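Local coordinates for beta-catenin homolog sys-1 (Caenorhabditis elegans, PDB 3C2G), which acts as a transcription coregulator in the Wnt asymmetry pathway, binding the TCF factor pop-1 directly and activating or repressing target genes according to upstream signals, at residues F408-M411 with W412-T415; H355-H358 with V359-I362; L528-V531 with L532-Q535; F565-N568 with V569-C573. All coordinates share one frame; numbering follows the deposited sequence.

Contact 1 (F408-M411 with W412-T415)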
# COMPACT_ATOMS: atom_id res chain seq x y z
N PHE A 408 -5.28 -0.50 -22.72
CA PHE A 408 -5.47 -1.35 -23.90
C PHE A 408 -5.87 -0.57 -25.15
O PHE A 408 -5.30 -0.77 -26.22
CB PHE A 408 -6.53 -2.42 -23.66
CG PHE A 408 -6.11 -3.52 -22.76
CD1 PHE A 408 -4.95 -4.23 -23.00
CD2 PHE A 408 -6.90 -3.88 -21.67
CE1 PHE A 408 -4.56 -5.26 -22.15
CE2 PHE A 408 -6.52 -4.91 -20.82
CZ PHE A 408 -5.34 -5.60 -21.06
N LEU A 409 -6.86 0.31 -25.02
CA LEU A 409 -7.49 0.94 -26.18
C LEU A 409 -6.54 1.80 -27.01
O LEU A 409 -6.79 2.04 -28.18
CB LEU A 409 -8.76 1.70 -25.79
CG LEU A 409 -9.91 0.86 -25.21
CD1 LEU A 409 -11.01 1.72 -24.58
CD2 LEU A 409 -10.49 -0.09 -26.25
N MSE A 410 -5.44 2.24 -26.41
CA MSE A 410 -4.41 3.00 -27.10
C MSE A 410 -3.92 2.31 -28.36
O MSE A 410 -3.83 2.93 -29.43
CB MSE A 410 -3.23 3.27 -26.16
CG MSE A 410 -3.64 3.84 -24.82
SE MSE A 410 -3.75 5.80 -24.75
CE MSE A 410 -4.78 6.22 -26.37
N MSE A 411 -3.61 1.01 -28.23
CA MSE A 411 -3.17 0.16 -29.34
C MSE A 411 -3.90 0.43 -30.66
O MSE A 411 -3.28 0.46 -31.72
CB MSE A 411 -3.38 -1.31 -28.99
CG MSE A 411 -2.50 -1.85 -27.87
SE MSE A 411 -3.09 -3.64 -27.30
CE MSE A 411 -2.95 -4.60 -29.02
N TRP A 412 -5.21 0.61 -30.59
CA TRP A 412 -6.06 0.49 -31.76
C TRP A 412 -6.60 1.80 -32.31
O TRP A 412 -7.35 1.80 -33.28
CB TRP A 412 -7.22 -0.44 -31.46
CG TRP A 412 -6.77 -1.77 -31.03
CD1 TRP A 412 -5.93 -2.60 -31.71
CD2 TRP A 412 -7.09 -2.44 -29.81
NE1 TRP A 412 -5.73 -3.74 -31.00
CE2 TRP A 412 -6.43 -3.68 -29.83
CE3 TRP A 412 -7.89 -2.11 -28.71
CZ2 TRP A 412 -6.54 -4.60 -28.79
CZ3 TRP A 412 -8.00 -3.03 -27.67
CH2 TRP A 412 -7.33 -4.26 -27.72
N ILE A 413 -6.22 2.90 -31.68
CA ILE A 413 -6.65 4.21 -32.15
C ILE A 413 -5.57 4.77 -33.07
O ILE A 413 -4.39 4.83 -32.68
CB ILE A 413 -7.01 5.15 -30.98
CG1 ILE A 413 -8.12 4.51 -30.13
CG2 ILE A 413 -7.49 6.50 -31.50
CD1 ILE A 413 -8.27 5.07 -28.75
N PRO A 414 -5.96 5.15 -34.30
CA PRO A 414 -5.06 5.67 -35.34
C PRO A 414 -4.16 6.79 -34.84
O PRO A 414 -4.64 7.87 -34.53
CB PRO A 414 -6.03 6.21 -36.41
CG PRO A 414 -7.39 6.22 -35.77
CD PRO A 414 -7.35 5.10 -34.79
N THR A 415 -2.86 6.50 -34.76
CA THR A 415 -1.86 7.50 -34.41
C THR A 415 -1.06 7.87 -35.67
O THR A 415 -0.47 6.98 -36.30
CB THR A 415 -0.90 6.99 -33.31
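Trp412 N donates a hydrogen bond to Leu409 O at 3.2 Å (N-H...O 158°), the shorter of two such bonds in this turn, and the Ile413 side chain lies against the same oxygen, with Ile413 CG1 and CD1 each 3.4 Å from Leu409 O. A second bond of the same i to i+3 kind follows, Ile413 N to Met410 O at 3.3 Å. Both donors sit well above the plane of the carbonyl they use, a consequence of the tight turn. The pair illustrates how a helical run can pass into a loop while its carbonyls still find partners close by in sequence. Round the indole of Trp412 the side chains form a Met-aromatic contact between neighbouring residues of the chain just after helix 388-409 of the armadillo domain, where it leads toward helix 425-432. Met411, built as selenomethionine, runs side by side with Trp412. Its CB stands 3.8 Å from the centroid of the five-membered ring of Trp412, squarely over the face, while its SE approaches the six-membered ring obliquely. A bend at chi3 (58°) of Met411 returns its CE toward the ring, 3.5 Å from Trp412 NE1. Phe408 O lies over the same face near the rim. Leu409 CD2 meets Trp412 CZ3 at 4.1 Å, its side chain set obliquely to that of Trp412 and meeting only the CZ3-CE3 part of the six-membered ring. Beyond the turn, Trp412 packs on Ile364 and on Val431, so the indole is buried between helices 357-365 and 425-432. Met410, whose CE is 4.4 Å from Ile413 CD1, also packs on an acidic side chain of the bound peptide.

Contact 2 (H355-H358 with V359-I362)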
# COMPACT_ATOMS: atom_id res chain seq x y z
N HIS A 355 2.47 0.56 -20.69
CA HIS A 355 3.70 0.79 -21.46
C HIS A 355 4.39 -0.48 -21.94
O HIS A 355 5.56 -0.44 -22.29
CB HIS A 355 4.73 1.61 -20.67
CG HIS A 355 4.23 2.95 -20.22
ND1 HIS A 355 4.21 3.33 -18.90
CD2 HIS A 355 3.74 4.00 -20.92
CE1 HIS A 355 3.73 4.56 -18.80
NE2 HIS A 355 3.44 4.99 -20.02
N LYS A 356 3.67 -1.61 -21.95
CA LYS A 356 4.29 -2.91 -22.21
C LYS A 356 3.41 -3.75 -23.12
O LYS A 356 2.51 -4.48 -22.67
CB LYS A 356 4.57 -3.65 -20.89
CG LYS A 356 5.36 -2.87 -19.85
CD LYS A 356 5.46 -3.69 -18.55
CE LYS A 356 5.55 -2.80 -17.29
NZ LYS A 356 4.24 -2.17 -16.96
N GLN A 357 3.69 -3.66 -24.42
CA GLN A 357 2.88 -4.28 -25.45
C GLN A 357 2.75 -5.78 -25.28
O GLN A 357 1.63 -6.30 -25.23
CB GLN A 357 3.46 -3.95 -26.84
CG GLN A 357 2.48 -4.19 -27.97
CD GLN A 357 1.17 -3.44 -27.75
OE1 GLN A 357 1.16 -2.22 -27.60
NE2 GLN A 357 0.07 -4.17 -27.72
N HIS A 358 3.88 -6.48 -25.17
CA HIS A 358 3.89 -7.94 -24.95
C HIS A 358 3.08 -8.37 -23.71
O HIS A 358 2.45 -9.43 -23.72
CB HIS A 358 5.32 -8.48 -24.90
CG HIS A 358 6.11 -8.02 -23.71
ND1 HIS A 358 6.63 -6.75 -23.61
CD2 HIS A 358 6.45 -8.67 -22.57
CE1 HIS A 358 7.27 -6.63 -22.46
NE2 HIS A 358 7.18 -7.78 -21.81
N VAL A 359 3.05 -7.53 -22.67
CA VAL A 359 2.25 -7.80 -21.46
C VAL A 359 0.75 -7.63 -21.74
O VAL A 359 -0.07 -8.44 -21.31
CB VAL A 359 2.71 -6.95 -20.23
CG1 VAL A 359 1.78 -7.14 -19.07
CG2 VAL A 359 4.13 -7.31 -19.81
N LYS A 360 0.41 -6.56 -22.45
CA LYS A 360 -0.95 -6.41 -22.97
C LYS A 360 -1.37 -7.65 -23.76
O LYS A 360 -2.51 -8.14 -23.62
CB LYS A 360 -1.04 -5.17 -23.85
CG LYS A 360 -1.26 -3.89 -23.08
CD LYS A 360 -0.31 -2.81 -23.50
CE LYS A 360 -1.07 -1.58 -23.90
NZ LYS A 360 -0.43 -0.30 -23.49
N ASP A 361 -0.46 -8.18 -24.58
CA ASP A 361 -0.78 -9.35 -25.40
C ASP A 361 -1.10 -10.56 -24.53
O ASP A 361 -2.08 -11.27 -24.77
CB ASP A 361 0.33 -9.67 -26.41
CG ASP A 361 0.42 -8.64 -27.54
OD1 ASP A 361 -0.59 -7.97 -27.85
OD2 ASP A 361 1.52 -8.50 -28.13
N ILE A 362 -0.29 -10.78 -23.50
CA ILE A 362 -0.55 -11.88 -22.58
C ILE A 362 -1.95 -11.73 -21.97
O ILE A 362 -2.77 -12.64 -22.02
CB ILE A 362 0.55 -11.99 -21.50
CG1 ILE A 362 1.86 -12.44 -22.17
CG2 ILE A 362 0.13 -12.96 -20.39
CD1 ILE A 362 3.13 -12.02 -21.45
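Val359 turns its CG2 methyl to both His358 and Lys356. This CG2 stands over a face of the His358 imidazole, offset toward the rim and 4.0 Å from the ring centroid, a CH-pi contact that goes with His358 CG sitting between its backbone N and carbonyl carbon (chi1 67°), which lays the ring over Val359 N. The same Val359 CG2 lies 3.8 Å from Lys356 CB, the two side chains running alongside each other. Lys360 follows. Its N bonds to Lys356 O at 3.0 Å, nearly straight, while Val359 N makes only a weak bond to that oxygen; Lys356 is the N-cap, and its carbonyl is therefore the first to be taken up by the helix. Lys360 CD passes 3.4 Å from Lys356 O on its way out to NZ, which forms a salt bridge with an acidic side chain of the bound peptide and a weak hydrogen bond to Asn407 O. Asp361 N bonds to Gln357 O at 2.9 Å, and its carboxylate comes round to Gln357, Asp361 OD1 lying 3.9 Å from Gln357 NE2 with the two planes 53° apart. Exchanging Asp361 for an alanine would probably take the negative charge from near Gln357 NE2 and open a small gap beside Gln357 O, where the carboxylate lies. Ile362 closes the series, its N bonded to His358 O at 3.1 Å. In this armadillo domain the helix presents Val359 and Ile362 to Leu326 of helix 325-335, while Gln357 faces the loop residues Met411 and Lys421.

Contact 3 (L528-V531 with L532-Q535)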
# COMPACT_ATOMS: atom_id res chain seq x y z
N LEU A 528 -14.86 15.06 -24.74
CA LEU A 528 -15.85 14.02 -25.00
C LEU A 528 -17.09 14.56 -25.73
O LEU A 528 -17.71 13.83 -26.52
CB LEU A 528 -16.22 13.29 -23.70
CG LEU A 528 -17.30 12.20 -23.76
CD1 LEU A 528 -16.98 11.13 -24.77
CD2 LEU A 528 -17.51 11.60 -22.39
N LEU A 529 -17.47 15.80 -25.48
CA LEU A 529 -18.61 16.37 -26.18
C LEU A 529 -18.28 16.51 -27.68
O LEU A 529 -19.14 16.26 -28.52
CB LEU A 529 -19.03 17.70 -25.58
CG LEU A 529 -19.61 17.65 -24.17
CD1 LEU A 529 -19.84 19.06 -23.65
CD2 LEU A 529 -20.91 16.83 -24.11
N LEU A 530 -17.03 16.87 -27.98
CA LEU A 530 -16.51 16.90 -29.34
C LEU A 530 -16.54 15.54 -30.05
O LEU A 530 -17.03 15.41 -31.18
CB LEU A 530 -15.08 17.44 -29.35
CG LEU A 530 -15.01 18.95 -29.17
CD1 LEU A 530 -13.57 19.40 -29.19
CD2 LEU A 530 -15.83 19.68 -30.26
N VAL A 531 -15.99 14.53 -29.37
CA VAL A 531 -15.96 13.18 -29.89
C VAL A 531 -17.37 12.69 -30.19
O VAL A 531 -17.60 12.17 -31.26
CB VAL A 531 -15.20 12.22 -28.94
CG1 VAL A 531 -15.40 10.80 -29.37
CG2 VAL A 531 -13.71 12.55 -28.93
N LEU A 532 -18.30 12.90 -29.26
CA LEU A 532 -19.70 12.49 -29.46
C LEU A 532 -20.30 13.18 -30.67
O LEU A 532 -21.01 12.54 -31.45
CB LEU A 532 -20.55 12.79 -28.23
CG LEU A 532 -20.42 11.86 -27.03
CD1 LEU A 532 -20.82 12.59 -25.74
CD2 LEU A 532 -21.24 10.58 -27.21
N MSE A 533 -20.02 14.47 -30.82
CA MSE A 533 -20.50 15.22 -31.96
C MSE A 533 -20.05 14.58 -33.26
O MSE A 533 -20.87 14.29 -34.13
CB MSE A 533 -20.07 16.68 -31.88
CG MSE A 533 -20.98 17.52 -31.05
SE MSE A 533 -20.22 19.26 -30.61
CE MSE A 533 -21.83 20.23 -30.03
N GLU A 534 -18.75 14.30 -33.36
CA GLU A 534 -18.15 13.79 -34.58
C GLU A 534 -18.45 12.32 -34.88
O GLU A 534 -18.89 11.97 -35.98
CB GLU A 534 -16.63 14.02 -34.54
CG GLU A 534 -15.88 13.36 -35.69
CD GLU A 534 -14.67 14.15 -36.12
OE1 GLU A 534 -14.10 14.89 -35.29
OE2 GLU A 534 -14.28 14.03 -37.30
N GLN A 535 -18.23 11.46 -33.88
CA GLN A 535 -18.19 10.02 -34.07
C GLN A 535 -19.56 9.36 -34.08
O GLN A 535 -19.73 8.29 -34.66
CB GLN A 535 -17.33 9.39 -32.99
CG GLN A 535 -16.24 8.52 -33.54
CD GLN A 535 -15.12 9.30 -34.18
OE1 GLN A 535 -14.56 8.88 -35.19
NE2 GLN A 535 -14.79 10.45 -33.61
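Leu528 and Leu532 cross obliquely, one turn apart near the C-terminal end of helix 515-535, an alpha-helix of the armadillo domain. Leu528 CG stands 4.1 Å from Leu532 CD1. The two chains leave the helix by different routes: Leu528 carries its CG anti to the backbone N (chi1 177°), whereas Leu532 holds its CG beside its own N (chi1 -77°) and is thereby swept back along the preceding turn, where its CD1 rests 3.4 Å from Leu528 O. One leucine thus slants over the other while also covering the carbonyl that accepts its N-H. This is the ordinary i to i+4 arrangement of an alpha-helix, and it gives a buried apolar flank: Leu528 packs on Phe468 and Ile469, and Leu532 on Leu472, all of helix 457-472. A looser pairing, three residues apart, follows round the helix. The SE of Met533, a selenomethionine, lies 4.4 Å from Leu530 CD2, while Met533 CG lies 3.4 Å from Leu529 O. Met533 is directed instead to Val542 of helix 539-544, a residue that Leu529 and Leu532 also touch. The last pairing is mixed in character. Val531 CG1 faces the Gln535 amide loosely, 4.3 Å from Gln535 NE2, a contact of methyl with amide in which NE2, rather than OE1, is the amide atom nearer Val531. Gln535 CB sits 3.3 Å from Val531 O, the oxygen that also accepts the bond from Gln535 N at 2.8 Å, with an N-H...O angle of 168°.

Contact 4 (F565-N568 with V569-C573)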
# COMPACT_ATOMS: atom_id res chain seq x y z
N PHE A 565 -6.72 22.52 -25.27
CA PHE A 565 -7.90 22.81 -24.46
C PHE A 565 -8.61 24.06 -24.99
O PHE A 565 -9.83 24.05 -25.15
CB PHE A 565 -7.51 22.97 -22.98
CG PHE A 565 -8.67 23.31 -22.07
CD1 PHE A 565 -9.81 22.51 -22.04
CD2 PHE A 565 -8.60 24.42 -21.23
CE1 PHE A 565 -10.88 22.82 -21.18
CE2 PHE A 565 -9.66 24.74 -20.38
CZ PHE A 565 -10.80 23.94 -20.36
N ILE A 566 -7.84 25.10 -25.26
CA ILE A 566 -8.33 26.34 -25.86
C ILE A 566 -9.03 26.07 -27.19
O ILE A 566 -10.16 26.54 -27.42
CB ILE A 566 -7.16 27.34 -26.09
CG1 ILE A 566 -6.54 27.75 -24.74
CG2 ILE A 566 -7.61 28.56 -26.90
CD1 ILE A 566 -5.25 28.55 -24.88
N HIS A 567 -8.37 25.32 -28.05
CA HIS A 567 -8.92 24.99 -29.35
C HIS A 567 -10.22 24.23 -29.17
O HIS A 567 -11.19 24.49 -29.89
CB HIS A 567 -7.93 24.18 -30.18
CG HIS A 567 -8.45 23.81 -31.54
ND1 HIS A 567 -8.58 24.73 -32.56
CD2 HIS A 567 -8.86 22.62 -32.04
CE1 HIS A 567 -9.06 24.12 -33.64
NE2 HIS A 567 -9.24 22.84 -33.35
N ASN A 568 -10.25 23.30 -28.21
CA ASN A 568 -11.44 22.48 -27.98
C ASN A 568 -12.61 23.33 -27.49
O ASN A 568 -13.76 23.17 -27.93
CB ASN A 568 -11.13 21.34 -27.00
CG ASN A 568 -10.51 20.14 -27.69
OD1 ASN A 568 -10.49 20.05 -28.92
ND2 ASN A 568 -10.01 19.21 -26.90
N VAL A 569 -12.30 24.25 -26.59
CA VAL A 569 -13.29 25.14 -26.03
C VAL A 569 -13.87 26.03 -27.12
O VAL A 569 -15.08 26.20 -27.19
CB VAL A 569 -12.70 25.95 -24.87
CG1 VAL A 569 -13.47 27.22 -24.63
CG2 VAL A 569 -12.67 25.08 -23.61
N LEU A 570 -13.01 26.56 -27.98
CA LEU A 570 -13.47 27.41 -29.07
C LEU A 570 -14.38 26.66 -30.03
O LEU A 570 -15.44 27.16 -30.42
CB LEU A 570 -12.29 28.01 -29.84
CG LEU A 570 -11.43 29.00 -29.07
CD1 LEU A 570 -10.09 29.22 -29.77
CD2 LEU A 570 -12.15 30.31 -28.87
N VAL A 571 -13.96 25.45 -30.40
CA VAL A 571 -14.67 24.67 -31.41
C VAL A 571 -16.02 24.20 -30.90
O VAL A 571 -17.01 24.29 -31.63
CB VAL A 571 -13.81 23.49 -31.90
CG1 VAL A 571 -14.62 22.52 -32.77
CG2 VAL A 571 -12.59 24.02 -32.68
N VAL A 572 -16.07 23.72 -29.65
CA VAL A 572 -17.31 23.22 -29.09
C VAL A 572 -18.33 24.34 -28.98
O VAL A 572 -19.52 24.14 -29.26
CB VAL A 572 -17.13 22.46 -27.72
CG1 VAL A 572 -17.01 23.42 -26.54
CG2 VAL A 572 -18.28 21.52 -27.49
N CYS A 573 -17.86 25.53 -28.58
CA CYS A 573 -18.73 26.69 -28.46
C CYS A 573 -19.34 27.05 -29.81
O CYS A 573 -20.54 27.26 -29.91
CB CYS A 573 -17.96 27.87 -27.89
SG CYS A 573 -17.73 27.79 -26.12
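A local i to i+4 contact within alpha-helix 563-579, near the C-terminal end of the armadillo domain, joins Phe565, Ile566 and His567 to Val569, Leu570 and Val571. Two of the three pairs set a valine methyl over a flat ring. Val569 CG2 lies over one face of Phe565, toward the rim, 4.1 Å from the ring centroid, and Val571 CG2 stands in the same way 3.8 Å from the centroid of the His567 imidazole. The likeness follows from the torsions: both aromatic residues hold CG anti to the backbone N (chi1 179° and 180°), which leans each ring toward the following turn, where the valine methyl meets its face. Without the imidazole of His567, as with an alanine in its place, the Val571 methyl would probably lose its aromatic cover and Asp604 of helix 603-613 a packing neighbour. Between these pairs Ile566 and Leu570 run side by side, Ile566 CG2 meeting Leu570 CD1 at 3.9 Å, and Leu570 goes on to pack on Ile605, Ala608 and Leu612. The backbone keeps regular bonds beneath, among them Leu570 N to Ile566 O at 2.9 Å, and that same carbonyl is closely covered by its partner's side chain, Leu570 CG lying 3.2 Å from Ile566 O.

Overall arrangement
The four contacts fall into two touching pairs along the armadillo domain, in the chain order 2, 1, 3, 4. Contacts 1 and 2 have centres about 13 Å apart and meet where Phe408 CE1 lies 3.7 Å from Lys360 CG. Contacts 3 and 4, about 12 Å apart between centres, join through Leu530, whose CD2 is 4.0 Å from Val571 CG1. The pairs themselves do not touch: nearest atoms of contacts 1 and 3 are about 8 Å apart, and the centres of contacts 2 and 4 are about 35 Å apart. Residues of contacts 1 and 2 reach the bound peptide, His355 N adding a hydrogen bond to one of its acidic side chains.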